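Local structure of transcriptional regulator, TetR family (3ON4) at residues A[91-94]-A[95-98]; A[104-108]-A[109-113]; A[153-156]-A[157-160]; A[173-176]-A[177-180]. The protein probably binds DNA as a dimeric transcriptional regulator of the TetR family, with a predicted helix-turn-helix motif in its N-terminal region. One frame throughout, in Å; residues are numbered along the deposited sequence.

Contact 1: residues A[91-94]-A[95-98]; sequences FFDA and ILTL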
# COMPACT_ATOMS: atom_id res chain seq x y z
N PHE A 91 -1.87 -11.39 -16.13
CA PHE A 91 -1.58 -10.06 -15.60
C PHE A 91 -1.01 -10.18 -14.19
O PHE A 91 0.03 -9.58 -13.89
CB PHE A 91 -2.84 -9.20 -15.61
CG PHE A 91 -2.85 -8.11 -14.58
CD1 PHE A 91 -2.23 -6.90 -14.82
CD2 PHE A 91 -3.51 -8.30 -13.38
CE1 PHE A 91 -2.25 -5.90 -13.87
CE2 PHE A 91 -3.54 -7.30 -12.43
CZ PHE A 91 -2.92 -6.12 -12.66
N PHE A 92 -1.65 -10.96 -13.33
CA PHE A 92 -1.13 -11.14 -11.97
C PHE A 92 0.25 -11.80 -11.98
O PHE A 92 1.16 -11.35 -11.26
CB PHE A 92 -2.10 -11.90 -11.08
CG PHE A 92 -1.70 -11.92 -9.62
CD1 PHE A 92 -1.27 -10.77 -8.99
CD2 PHE A 92 -1.75 -13.10 -8.90
CE1 PHE A 92 -0.90 -10.80 -7.63
CE2 PHE A 92 -1.37 -13.13 -7.55
CZ PHE A 92 -0.96 -11.97 -6.93
N ASP A 93 0.43 -12.84 -12.80
CA ASP A 93 1.77 -13.47 -12.97
C ASP A 93 2.83 -12.44 -13.40
O ASP A 93 3.95 -12.42 -12.87
CB ASP A 93 1.73 -14.63 -13.97
CG ASP A 93 0.95 -15.85 -13.47
OD1 ASP A 93 0.66 -16.00 -12.26
OD2 ASP A 93 0.65 -16.72 -14.33
N ALA A 94 2.47 -11.56 -14.33
CA ALA A 94 3.40 -10.51 -14.79
C ALA A 94 3.77 -9.54 -13.64
O ALA A 94 4.92 -9.14 -13.53
CB ALA A 94 2.82 -9.73 -15.97
N ILE A 95 2.80 -9.20 -12.80
CA ILE A 95 3.04 -8.33 -11.64
C ILE A 95 3.95 -9.07 -10.64
O ILE A 95 4.90 -8.49 -10.11
CB ILE A 95 1.74 -7.91 -10.94
CG1 ILE A 95 0.89 -7.02 -11.87
CG2 ILE A 95 2.06 -7.17 -9.61
CD1 ILE A 95 1.59 -5.72 -12.34
N LEU A 96 3.69 -10.35 -10.41
CA LEU A 96 4.53 -11.14 -9.50
C LEU A 96 5.99 -11.15 -9.94
O LEU A 96 6.90 -11.00 -9.11
CB LEU A 96 4.02 -12.57 -9.36
CG LEU A 96 2.72 -12.68 -8.56
CD1 LEU A 96 2.15 -14.10 -8.67
CD2 LEU A 96 2.92 -12.28 -7.10
N THR A 97 6.22 -11.29 -11.24
CA THR A 97 7.57 -11.27 -11.81
C THR A 97 8.30 -9.96 -11.50
O THR A 97 9.50 -9.97 -11.26
CB THR A 97 7.51 -11.46 -13.34
OG1 THR A 97 7.02 -12.77 -13.62
CG2 THR A 97 8.89 -11.29 -13.99
N LEU A 98 7.57 -8.86 -11.52
CA LEU A 98 8.17 -7.54 -11.34
C LEU A 98 8.26 -7.14 -9.86
O LEU A 98 8.93 -6.15 -9.52
CB LEU A 98 7.33 -6.51 -12.10
CG LEU A 98 7.35 -6.60 -13.62
CD1 LEU A 98 6.21 -5.76 -14.19
CD2 LEU A 98 8.71 -6.14 -14.13
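Phe91 and Ile95, like Phe92 and Leu96, meet one turn apart on helix 84-98, in the all-helical C-terminal part of this TetR-family fold. The Phe91 and Ile95 side chains run side by side and point the same way. CG1 of Ile95 lies over one face of the Phe91 ring, displaced toward the rim. Ile95 CG1 is 3.9 Å from Phe91 CE1, a CH-pi contact over the ring face. Phe91 turns its ring to Ile95 because CG is anti to the backbone N (chi1 154°), which swings the ring along the helix toward the next turn. The second pair meets at a slant. CD1 of Leu96 sits over one face of the Phe92 ring, 3.8 Å from Phe92 CE2, while CD2 of Leu96 reaches Phe92 CZ at 3.9 Å. Both methyls of the leucine therefore touch the same ring.

Helical backbone bonds link the same pairs, from Ile95 N to Phe91 O and from Leu96 N to Phe92 O. The apolar faces are covered by other helices. Phe91 packs on Leu73 of helix 54-77 and on Ile134 and Leu138 of helix 121-144. Phe92 and Ile95 both meet Val163 of helix 149-173. At the last residue, Leu98 N reaches Ala94 O only in a weak bond of 3.3 Å, and Leu98 CG rests 3.5 Å from that same oxygen.

Contact 2: residues A[104-108]-A[109-113]; sequences NKMCL and GGMFA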
# COMPACT_ATOMS: atom_id res chain seq x y z
N ASN A 104 11.78 -9.57 -3.50
CA ASN A 104 10.73 -9.19 -2.55
C ASN A 104 10.29 -7.73 -2.70
O ASN A 104 9.92 -7.09 -1.72
CB ASN A 104 11.20 -9.44 -1.11
CG ASN A 104 10.07 -9.48 -0.12
OD1 ASN A 104 9.04 -10.13 -0.35
ND2 ASN A 104 10.25 -8.80 1.00
N LYS A 105 10.30 -7.24 -3.94
CA LYS A 105 9.88 -5.89 -4.25
C LYS A 105 8.38 -5.65 -4.14
O LYS A 105 7.56 -6.56 -4.31
CB LYS A 105 10.34 -5.48 -5.64
CG LYS A 105 11.83 -5.13 -5.71
CD LYS A 105 12.32 -5.16 -7.14
CE LYS A 105 13.83 -5.25 -7.23
NZ LYS A 105 14.24 -5.54 -8.63
N MSE A 106 8.04 -4.40 -3.85
CA MSE A 106 6.66 -3.94 -3.94
C MSE A 106 6.43 -3.38 -5.34
O MSE A 106 7.38 -3.01 -6.05
CB MSE A 106 6.44 -2.84 -2.88
CG MSE A 106 5.06 -2.22 -2.82
SE MSE A 106 3.64 -3.52 -2.58
CE MSE A 106 2.13 -2.33 -2.77
N CYS A 107 5.16 -3.29 -5.72
CA CYS A 107 4.75 -2.60 -6.94
C CYS A 107 5.29 -1.18 -6.93
O CYS A 107 5.15 -0.49 -5.91
CB CYS A 107 3.22 -2.52 -6.99
SG CYS A 107 2.54 -1.57 -8.41
N LEU A 108 5.90 -0.72 -8.02
CA LEU A 108 6.38 0.67 -8.08
C LEU A 108 5.24 1.67 -7.91
O LEU A 108 5.36 2.70 -7.21
CB LEU A 108 7.07 0.95 -9.41
CG LEU A 108 7.80 2.28 -9.55
CD1 LEU A 108 9.11 2.30 -8.70
CD2 LEU A 108 8.12 2.53 -11.01
N GLY A 109 4.11 1.37 -8.54
CA GLY A 109 2.93 2.20 -8.41
C GLY A 109 2.44 2.28 -6.97
O GLY A 109 2.10 3.36 -6.46
N GLY A 110 2.37 1.11 -6.32
CA GLY A 110 1.96 1.03 -4.93
C GLY A 110 2.86 1.84 -4.01
O GLY A 110 2.38 2.51 -3.07
N MSE A 111 4.16 1.79 -4.25
CA MSE A 111 5.10 2.56 -3.46
C MSE A 111 4.85 4.05 -3.59
O MSE A 111 4.76 4.80 -2.57
CB MSE A 111 6.53 2.21 -3.84
CG MSE A 111 6.97 0.85 -3.31
SE MSE A 111 6.87 0.72 -1.38
CE MSE A 111 8.67 -0.01 -1.07
N PHE A 112 4.72 4.52 -4.82
CA PHE A 112 4.42 5.96 -5.02
C PHE A 112 3.05 6.34 -4.47
O PHE A 112 2.89 7.42 -3.89
CB PHE A 112 4.56 6.34 -6.47
CG PHE A 112 5.97 6.57 -6.90
CD1 PHE A 112 6.69 7.64 -6.39
CD2 PHE A 112 6.57 5.75 -7.86
CE1 PHE A 112 7.99 7.86 -6.81
CE2 PHE A 112 7.85 5.99 -8.25
CZ PHE A 112 8.55 7.06 -7.73
N ALA A 113 2.06 5.46 -4.59
CA ALA A 113 0.76 5.70 -3.96
C ALA A 113 0.87 5.90 -2.45
O ALA A 113 0.23 6.79 -1.91
CB ALA A 113 -0.24 4.58 -4.26
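Cys107 O takes a hydrogen bond from Met111 N at 3.0 Å, the shortest such bond between 104-108 and 109-113. The same residue is the N-cap of helix 108-115. Its thiol sulfur SG accepts from Gly110 N at 3.4 Å, and the N-H points at it well (161°). With SG anti to the backbone N (chi1 176°), the sulfur reaches forward to the first turn of the helix. Phe112 N follows with a nearly straight bond to Leu108 O at 3.1 Å.

Two apolar pairs flank this cap. The selenomethionines Met106 and Met111 pass each other at a slant, with Met106 CG 3.6 Å from Met111 CG, and the selenium of Met111 lies 3.7 Å from Met106 CG. Met106 bends at chi2 (55°), which carries its CE to 4.0 Å from Gly110 CA. On another side Leu108 and Phe112 run alongside each other, with Leu108 CD1 3.9 Å from Phe112 CE2.

Helix 149-173 covers Met106 through Leu167, and Val61 of helix 54-77 packs on Leu108. Met111 packs on Ser114 of the second subunit. The side chain of Met111 is about 5 Å from the bound sodium ion. The helix thus starts in a buried setting, where a cysteine sulfur, a soft and weak acceptor, satisfies one of the first-turn N-H groups.

Contact 3: residues A[153-156]-A[157-160]; sequences LSLA and KQII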
# COMPACT_ATOMS: atom_id res chain seq x y z
N LEU A 153 -15.69 -1.94 -14.45
CA LEU A 153 -14.92 -0.93 -13.73
C LEU A 153 -14.81 -1.28 -12.25
O LEU A 153 -13.75 -1.12 -11.67
CB LEU A 153 -15.58 0.44 -13.91
CG LEU A 153 -14.73 1.71 -13.76
CD1 LEU A 153 -13.41 1.65 -14.58
CD2 LEU A 153 -15.59 2.92 -14.18
N SER A 154 -15.92 -1.72 -11.64
CA SER A 154 -15.94 -2.10 -10.23
C SER A 154 -15.00 -3.28 -9.97
O SER A 154 -14.22 -3.28 -9.00
CB SER A 154 -17.37 -2.46 -9.77
OG SER A 154 -17.35 -2.94 -8.42
N LEU A 155 -15.07 -4.29 -10.84
CA LEU A 155 -14.21 -5.47 -10.66
C LEU A 155 -12.75 -5.14 -10.96
O LEU A 155 -11.84 -5.64 -10.28
CB LEU A 155 -14.69 -6.62 -11.56
CG LEU A 155 -14.03 -8.00 -11.41
CD1 LEU A 155 -13.94 -8.43 -9.97
CD2 LEU A 155 -14.82 -9.08 -12.23
N ALA A 156 -12.51 -4.31 -11.98
CA ALA A 156 -11.15 -3.88 -12.28
C ALA A 156 -10.55 -3.21 -11.02
O ALA A 156 -9.42 -3.48 -10.65
CB ALA A 156 -11.14 -2.92 -13.49
N LYS A 157 -11.32 -2.35 -10.37
CA LYS A 157 -10.84 -1.67 -9.16
C LYS A 157 -10.65 -2.60 -7.96
O LYS A 157 -9.73 -2.40 -7.19
CB LYS A 157 -11.73 -0.47 -8.83
CG LYS A 157 -11.61 0.63 -9.91
CD LYS A 157 -12.49 1.81 -9.69
CE LYS A 157 -12.24 2.86 -10.78
NZ LYS A 157 -13.28 3.91 -10.86
N GLN A 158 -11.50 -3.62 -7.82
CA GLN A 158 -11.30 -4.60 -6.75
C GLN A 158 -10.02 -5.39 -6.97
O GLN A 158 -9.24 -5.66 -6.04
CB GLN A 158 -12.49 -5.57 -6.66
CG GLN A 158 -13.72 -5.02 -6.00
CD GLN A 158 -14.84 -6.05 -6.03
OE1 GLN A 158 -15.08 -6.66 -7.07
NE2 GLN A 158 -15.51 -6.27 -4.90
N ILE A 159 -9.80 -5.76 -8.23
CA ILE A 159 -8.66 -6.57 -8.56
C ILE A 159 -7.38 -5.82 -8.25
O ILE A 159 -6.49 -6.37 -7.61
CB ILE A 159 -8.65 -7.02 -10.03
CG1 ILE A 159 -9.73 -8.08 -10.28
CG2 ILE A 159 -7.28 -7.62 -10.41
CD1 ILE A 159 -9.98 -8.30 -11.78
N ILE A 160 -7.26 -4.57 -8.71
CA ILE A 160 -6.00 -3.83 -8.49
C ILE A 160 -5.83 -3.50 -7.01
O ILE A 160 -4.70 -3.50 -6.52
CB ILE A 160 -5.82 -2.58 -9.43
CG1 ILE A 160 -4.38 -2.00 -9.35
CG2 ILE A 160 -6.83 -1.52 -9.14
CD1 ILE A 160 -3.21 -3.02 -9.46
O HOH W 1 -17.46 -5.61 -8.32
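Leu153 and Lys157 lie side by side on helix 149-173, pointing the same way. The lysine chain is extended beyond CG and runs along the leucine, with Lys157 NZ 3.9 Å from Leu153 CG. Leu155 and Ile159, themselves one turn apart, meet at a slant, and Leu155 CG is 4.1 Å from Ile159 CD1. Leu155 also crosses Gln158 at about a right angle, and its CD1 is 3.6 Å from Gln158 OE1. A water links Ser154 OG, at 2.7 Å, to Gln158 OE1, at 2.9 Å, and donates to the amide oxygen.

Regular backbone bonds set the helical spacing that brings these side chains together, such as Ile159 N to Leu155 O at 2.9 Å. Farther out, Phe185 of helix 177-189 packs on Leu155 and Ile159, and Leu138 of helix 121-144 packs on Ala156.

The polar ends reach the second subunit. Lys157 NZ makes a salt bridge to Asp175 of that subunit and a cation-pi contact with its Phe178. Gln158 NE2 donates to Gly181 O there. Gln158 thus divides its amide: the oxygen takes the water on its own helix, while the nitrogen crosses the dimer interface. The lysine's aliphatic stem lies on Leu153, and its ammonium charge is matched by a carboxylate from the partner chain.

Contact 4: residues A[173-176]-A[177-180]; sequences YGDE and TFLE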
# COMPACT_ATOMS: atom_id res chain seq x y z
N TYR A 173 6.20 -10.83 5.43
CA TYR A 173 6.26 -12.11 6.12
C TYR A 173 6.83 -13.25 5.27
O TYR A 173 7.10 -14.33 5.78
CB TYR A 173 4.82 -12.55 6.46
CG TYR A 173 4.02 -11.72 7.45
CD1 TYR A 173 4.33 -11.74 8.80
CD2 TYR A 173 2.92 -10.99 7.05
CE1 TYR A 173 3.58 -11.01 9.72
CE2 TYR A 173 2.16 -10.25 7.96
CZ TYR A 173 2.49 -10.27 9.29
OH TYR A 173 1.76 -9.55 10.20
N GLY A 174 6.96 -13.03 3.97
CA GLY A 174 7.14 -14.14 3.04
C GLY A 174 5.93 -15.04 3.03
O GLY A 174 6.02 -16.25 2.75
N ASP A 175 4.77 -14.47 3.34
CA ASP A 175 3.57 -15.26 3.44
C ASP A 175 2.89 -15.25 2.08
O ASP A 175 2.13 -14.33 1.76
CB ASP A 175 2.66 -14.73 4.54
CG ASP A 175 1.47 -15.63 4.78
OD1 ASP A 175 1.29 -16.58 3.99
OD2 ASP A 175 0.71 -15.40 5.74
N GLU A 176 3.16 -16.28 1.29
CA GLU A 176 2.56 -16.43 -0.04
C GLU A 176 1.04 -16.48 -0.00
O GLU A 176 0.40 -16.27 -1.03
CB GLU A 176 3.04 -17.72 -0.71
CG GLU A 176 4.51 -17.79 -0.99
CD GLU A 176 4.95 -19.17 -1.46
OE1 GLU A 176 5.98 -19.68 -0.96
OE2 GLU A 176 4.27 -19.74 -2.34
N THR A 177 0.44 -16.81 1.15
CA THR A 177 -1.00 -16.99 1.18
C THR A 177 -1.74 -15.68 0.87
O THR A 177 -2.85 -15.72 0.36
CB THR A 177 -1.51 -17.65 2.49
OG1 THR A 177 -1.15 -16.86 3.62
CG2 THR A 177 -0.88 -19.05 2.68
N PHE A 178 -1.11 -14.53 1.15
CA PHE A 178 -1.71 -13.24 0.78
C PHE A 178 -1.86 -13.13 -0.76
O PHE A 178 -2.84 -12.58 -1.27
CB PHE A 178 -0.91 -12.06 1.32
CG PHE A 178 -1.02 -11.85 2.81
CD1 PHE A 178 -2.09 -11.17 3.35
CD2 PHE A 178 -0.02 -12.32 3.67
CE1 PHE A 178 -2.19 -10.97 4.71
CE2 PHE A 178 -0.10 -12.11 5.03
CZ PHE A 178 -1.19 -11.43 5.56
N LEU A 179 -0.88 -13.67 -1.48
CA LEU A 179 -0.88 -13.64 -2.94
C LEU A 179 -1.81 -14.71 -3.50
O LEU A 179 -2.45 -14.51 -4.53
CB LEU A 179 0.53 -13.83 -3.47
CG LEU A 179 1.55 -12.80 -2.97
CD1 LEU A 179 2.94 -13.10 -3.47
CD2 LEU A 179 1.14 -11.41 -3.36
N GLU A 180 -1.87 -15.85 -2.82
CA GLU A 180 -2.81 -16.92 -3.21
C GLU A 180 -4.24 -16.41 -3.14
O GLU A 180 -5.06 -16.75 -3.97
CB GLU A 180 -2.62 -18.16 -2.34
CG GLU A 180 -1.29 -18.88 -2.58
CD GLU A 180 -1.06 -20.02 -1.60
OE1 GLU A 180 -1.91 -20.23 -0.72
OE2 GLU A 180 -0.03 -20.72 -1.72
O HOH W 2 1.65 -20.13 -3.63
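Tyr173 touches Phe178 across the turn between helices 149-173 and 177-189, with Tyr173 CD2 3.8 Å from Phe178 CE2. The two side chains cross at a slant. Gly174 follows with positive phi (64°), and the chain leaves helix 149-173 here.

Asp175 caps the next helix. Its CG is anti to the backbone N (chi1 -174°), and OD1 accepts from Thr177 N at 3.0 Å. That N-H comes from above the carboxylate plane. Thr177 OG1 apparently donates to Asp175 OD1 too, but their 2.5 Å separation is unusually short and its exact length doubtful. The other oxygen, OD2, which bonds across the dimer interface, lies 3.5 Å from Phe178 CE2, and the carboxylate and ring planes stand 73° apart.

Glu176 O accepts from Glu180 N at 2.9 Å. Glu176 OE2 and Glu180 OE2, like charges, are 4.5 Å apart. One water donates to both oxygens and probably eases the repulsion.

Phe178 packs back on Leu169 and Ala170 of helix 149-173, and Leu179 on Leu167 and Ala170. The turn thus folds helix 177-189 against helix 149-173, while Tyr173 also packs on Glu132 of the second subunit.

How the contacts relate
All four contacts belong to the C-terminal, LmrA/YxaF-like part of the protein, and each is local to its own helix or turn. Contact 1 touches the other three: Leu98 O is 4.2 Å from Lys105 CB of contact 2, Phe91 CE2 is 4.3 Å from Ile159 CG2 of contact 3, and Leu96 CD2 is 3.7 Å from Leu179 CD1 of contact 4. Contacts 3 and 4 do not touch within one chain, where their centres are about 21 Å apart. They meet across the dimer interface through the lysine-aspartate salt bridge. Contact 2 also faces the second subunit and lies close to the sodium site of Ser114 and Asp115.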